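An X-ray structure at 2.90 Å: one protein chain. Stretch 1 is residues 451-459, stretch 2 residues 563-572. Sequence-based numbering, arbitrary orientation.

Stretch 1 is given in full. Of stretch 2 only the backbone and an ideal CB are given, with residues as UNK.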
# COMPACT_ATOMS: atom_id res chain seq x y z
N ALA A 451 -45.92 17.77 -1.78
CA ALA A 451 -46.08 16.33 -1.57
C ALA A 451 -45.66 15.92 -0.15
O ALA A 451 -44.62 16.35 0.33
CB ALA A 451 -45.28 15.56 -2.60
N PRO A 452 -46.47 15.07 0.51
CA PRO A 452 -46.08 14.57 1.83
C PRO A 452 -44.87 13.63 1.75
O PRO A 452 -44.73 12.87 0.78
CB PRO A 452 -47.33 13.83 2.30
CG PRO A 452 -47.96 13.36 1.05
CD PRO A 452 -47.74 14.48 0.06
N GLN A 453 -44.00 13.70 2.74
CA GLN A 453 -42.82 12.85 2.74
C GLN A 453 -42.66 12.09 4.06
O GLN A 453 -43.09 12.55 5.11
CB GLN A 453 -41.56 13.68 2.45
CG GLN A 453 -41.53 14.32 1.06
CD GLN A 453 -41.40 13.29 -0.03
OE1 GLN A 453 -40.88 12.20 0.21
NE2 GLN A 453 -41.89 13.60 -1.23
N ALA A 454 -42.01 10.93 3.97
CA ALA A 454 -41.82 10.03 5.09
C ALA A 454 -40.50 10.28 5.80
O ALA A 454 -39.44 10.11 5.21
CB ALA A 454 -41.87 8.59 4.61
N ILE A 455 -40.56 10.68 7.07
CA ILE A 455 -39.33 10.90 7.82
C ILE A 455 -38.98 9.72 8.70
O ILE A 455 -39.79 9.23 9.47
CB ILE A 455 -39.42 12.16 8.67
CG1 ILE A 455 -39.36 13.37 7.75
CG2 ILE A 455 -38.29 12.19 9.68
CD1 ILE A 455 -38.76 14.58 8.38
N VAL A 456 -37.74 9.28 8.58
CA VAL A 456 -37.37 7.98 9.06
C VAL A 456 -36.03 8.06 9.77
O VAL A 456 -35.04 8.51 9.20
CB VAL A 456 -37.37 7.00 7.86
CG1 VAL A 456 -36.12 6.16 7.78
CG2 VAL A 456 -38.64 6.15 7.84
N LEU A 457 -36.00 7.71 11.05
CA LEU A 457 -34.76 7.70 11.79
C LEU A 457 -34.52 6.34 12.41
O LEU A 457 -35.43 5.52 12.47
CB LEU A 457 -34.76 8.75 12.90
CG LEU A 457 -34.80 10.23 12.54
CD1 LEU A 457 -34.40 11.02 13.76
CD2 LEU A 457 -33.89 10.56 11.38
N SER A 458 -33.29 6.10 12.86
CA SER A 458 -32.94 4.85 13.54
C SER A 458 -31.58 4.93 14.19
O SER A 458 -30.70 5.67 13.72
CB SER A 458 -32.97 3.66 12.57
OG SER A 458 -31.95 3.74 11.61
N ALA A 459 -31.44 4.16 15.27
CA ALA A 459 -30.17 3.91 15.97
C ALA A 459 -30.13 2.51 16.59
O ALA A 459 -31.05 1.70 16.38
CB ALA A 459 -29.93 4.97 17.03
N UNK A 563 -51.01 5.70 1.60
CA UNK A 563 -51.00 5.64 3.05
C UNK A 563 -49.57 5.56 3.59
O UNK A 563 -49.15 4.54 4.14
CB UNK A 563 -51.82 4.44 3.53
N UNK A 564 -48.83 6.66 3.40
CA UNK A 564 -47.45 6.82 3.85
C UNK A 564 -47.19 6.36 5.28
O UNK A 564 -46.19 5.70 5.56
CB UNK A 564 -47.05 8.29 3.72
N UNK A 565 -48.09 6.76 6.17
CA UNK A 565 -47.91 6.57 7.60
C UNK A 565 -47.83 5.09 7.93
O UNK A 565 -47.02 4.65 8.74
CB UNK A 565 -49.05 7.23 8.38
N UNK A 566 -48.67 4.31 7.25
CA UNK A 566 -48.70 2.88 7.46
C UNK A 566 -47.36 2.27 7.01
O UNK A 566 -46.80 1.42 7.70
CB UNK A 566 -49.87 2.25 6.71
N UNK A 567 -46.85 2.71 5.87
CA UNK A 567 -45.53 2.29 5.42
C UNK A 567 -44.53 2.55 6.52
O UNK A 567 -43.85 1.63 6.99
CB UNK A 567 -45.12 3.01 4.13
N UNK A 568 -44.46 3.81 6.94
CA UNK A 568 -43.62 4.26 8.05
C UNK A 568 -43.70 3.35 9.28
O UNK A 568 -42.67 2.92 9.81
CB UNK A 568 -44.02 5.68 8.45
N UNK A 569 -44.91 3.02 9.72
CA UNK A 569 -45.10 2.19 10.91
C UNK A 569 -44.73 0.73 10.63
O UNK A 569 -44.27 0.03 11.53
CB UNK A 569 -46.55 2.28 11.39
N UNK A 570 -44.93 0.27 9.40
CA UNK A 570 -44.48 -1.07 9.02
C UNK A 570 -42.96 -1.14 9.02
O UNK A 570 -42.37 -2.10 9.53
CB UNK A 570 -45.03 -1.45 7.64
N UNK A 571 -42.33 -0.11 8.47
CA UNK A 571 -40.89 -0.04 8.40
C UNK A 571 -40.27 -0.10 9.79
O UNK A 571 -39.14 -0.54 9.95
CB UNK A 571 -40.46 1.24 7.68
N UNK A 572 -41.02 0.34 10.79
CA UNK A 572 -40.51 0.37 12.17
C UNK A 572 -40.42 -1.01 12.83
O UNK A 572 -39.53 -1.26 13.64
CB UNK A 572 -41.40 1.27 13.02

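The helix of stretch 2 runs beside the strand of stretch 1 in nearly the same direction, their axes 18° apart and 8.8 Å at closest approach. Just before the strand Pro 452, and on it Ala 454, Val 456 and Ser 458, turn their CB atoms toward the helix, a facing row that is mostly apolar and offers no charge. The rule for the helix is therefore shape before polarity.

Position 563 lies just before the helix, at the N-cap, with nothing of stretch 1 within 5.5 Å of its ideal CB. A small capping residue would suit, but so would a long polar one. It is Arg 563, which does not meet stretch 1 and touches a crystal neighbour, while its backbone O accepts weak bonds from the first turn.

Position 564 points toward the strand, its ideal CB 5.3 Å from Ala 454 CB. The small alanine leaves room in front of it, and Pro 452 adds an apolar surface nearby. A branched aliphatic chain or methionine would fill this space; no charged group of stretch 1 answers a charge here. The residue is Leu 564, and it spreads over Ala 454 and Pro 452, where the loop leads into the strand: Leu 564 CD2 lies 3.7 Å from Ala 454 CB, Leu 564 CD1 lies 4.0 Å from Pro 452 CB, and CD1 also comes within 3.5 Å of Pro 452 O. Its chi1 of -104° falls between wells.

Positions 565 and 566 meet nothing of stretch 1, and 565 points away, so polar helix formers would serve at both. They are Asp 565, whose OD1 is hydrogen-bonded elsewhere in the structure, and Arg 566.

Position 567 points toward the strand, yet its ideal CB has nothing of stretch 1 within 5.5 Å. A medium apolar residue would be reasonable. Val 567 CG1 stays 6.2 Å from Ala 454 CB, too far for contact.

Position 568, one turn after Leu 564, faces two strand residues: its ideal CB is 5.3 Å from Ala 454 CB and 5.4 Å from Val 456 CG2. A small or medium side chain such as alanine, serine, threonine or valine would suit, and stretch 1 alone does not rule out a larger one. Thr 568 places OG1 3.9 Å from Ala 454 CB, a packing contact, and Thr 568 N bonds to Leu 564 O at 2.9 Å.

Positions 569 and 570 are out of reach, so any residue compatible with a helix, polar or apolar, would serve. They hold Ala 569 and Leu 570.

Position 571 points toward the strand again, with its ideal CB 5.2 Å from Val 456 CG2. Beyond Val 456, the strand continues to Leu 457 and Ser 458, so a long apolar or aromatic side chain could reach along it. Trp 571 does so with chi1 at 175° (t). Val 456 CG1 lies over one face of the ring, 3.7 Å from the centroid of the Trp 571 six-membered ring, in a CH-pi contact. Trp 571 CH2 approaches Val 456 CG1 and Leu 457 O, each at 3.3 Å, the carbonyl near the ring plane at its edge.

Position 572 points sideways, and many residues would be tolerated. Cys 572 touches nothing of the strand.

Stretch 2, residues 563-572: RLDRVTALWC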
# COMPACT_ATOMS: atom_id res chain seq x y z
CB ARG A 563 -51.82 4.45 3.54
CG ARG A 563 -53.24 4.43 2.99
CD ARG A 563 -54.11 3.45 3.74
NE ARG A 563 -53.31 2.40 4.36
CZ ARG A 563 -53.17 1.18 3.86
NH1 ARG A 563 -52.40 0.29 4.49
NH2 ARG A 563 -53.78 0.85 2.73
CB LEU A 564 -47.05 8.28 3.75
CG LEU A 564 -46.15 8.69 2.60
CD1 LEU A 564 -45.86 10.17 2.71
CD2 LEU A 564 -44.88 7.87 2.65
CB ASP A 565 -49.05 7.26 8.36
CG ASP A 565 -48.73 7.48 9.83
OD1 ASP A 565 -49.28 6.76 10.69
OD2 ASP A 565 -47.89 8.37 10.12
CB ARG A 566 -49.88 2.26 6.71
CG ARG A 566 -50.14 0.79 7.03
CD ARG A 566 -50.07 0.50 8.51
NE ARG A 566 -50.23 -0.94 8.75
CZ ARG A 566 -49.90 -1.56 9.89
NH1 ARG A 566 -50.09 -2.87 10.00
NH2 ARG A 566 -49.40 -0.87 10.90
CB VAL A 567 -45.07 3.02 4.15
CG1 VAL A 567 -43.62 2.69 3.85
CG2 VAL A 567 -45.98 2.67 2.97
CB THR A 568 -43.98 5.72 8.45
OG1 THR A 568 -43.12 6.64 7.76
CG2 THR A 568 -43.86 5.95 9.95
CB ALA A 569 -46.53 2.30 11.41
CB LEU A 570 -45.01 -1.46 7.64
CG LEU A 570 -46.48 -1.86 7.55
CD1 LEU A 570 -46.88 -2.08 6.09
CD2 LEU A 570 -46.76 -3.11 8.38
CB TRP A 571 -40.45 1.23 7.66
CG TRP A 571 -38.96 1.45 7.66
CD1 TRP A 571 -38.06 0.88 6.82
CD2 TRP A 571 -38.21 2.28 8.54
NE1 TRP A 571 -36.79 1.30 7.12
CE2 TRP A 571 -36.86 2.17 8.18
CE3 TRP A 571 -38.55 3.12 9.61
CZ2 TRP A 571 -35.85 2.86 8.84
CZ3 TRP A 571 -37.54 3.80 10.28
CH2 TRP A 571 -36.21 3.67 9.89
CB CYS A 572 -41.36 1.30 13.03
SG CYS A 572 -41.15 3.04 12.63
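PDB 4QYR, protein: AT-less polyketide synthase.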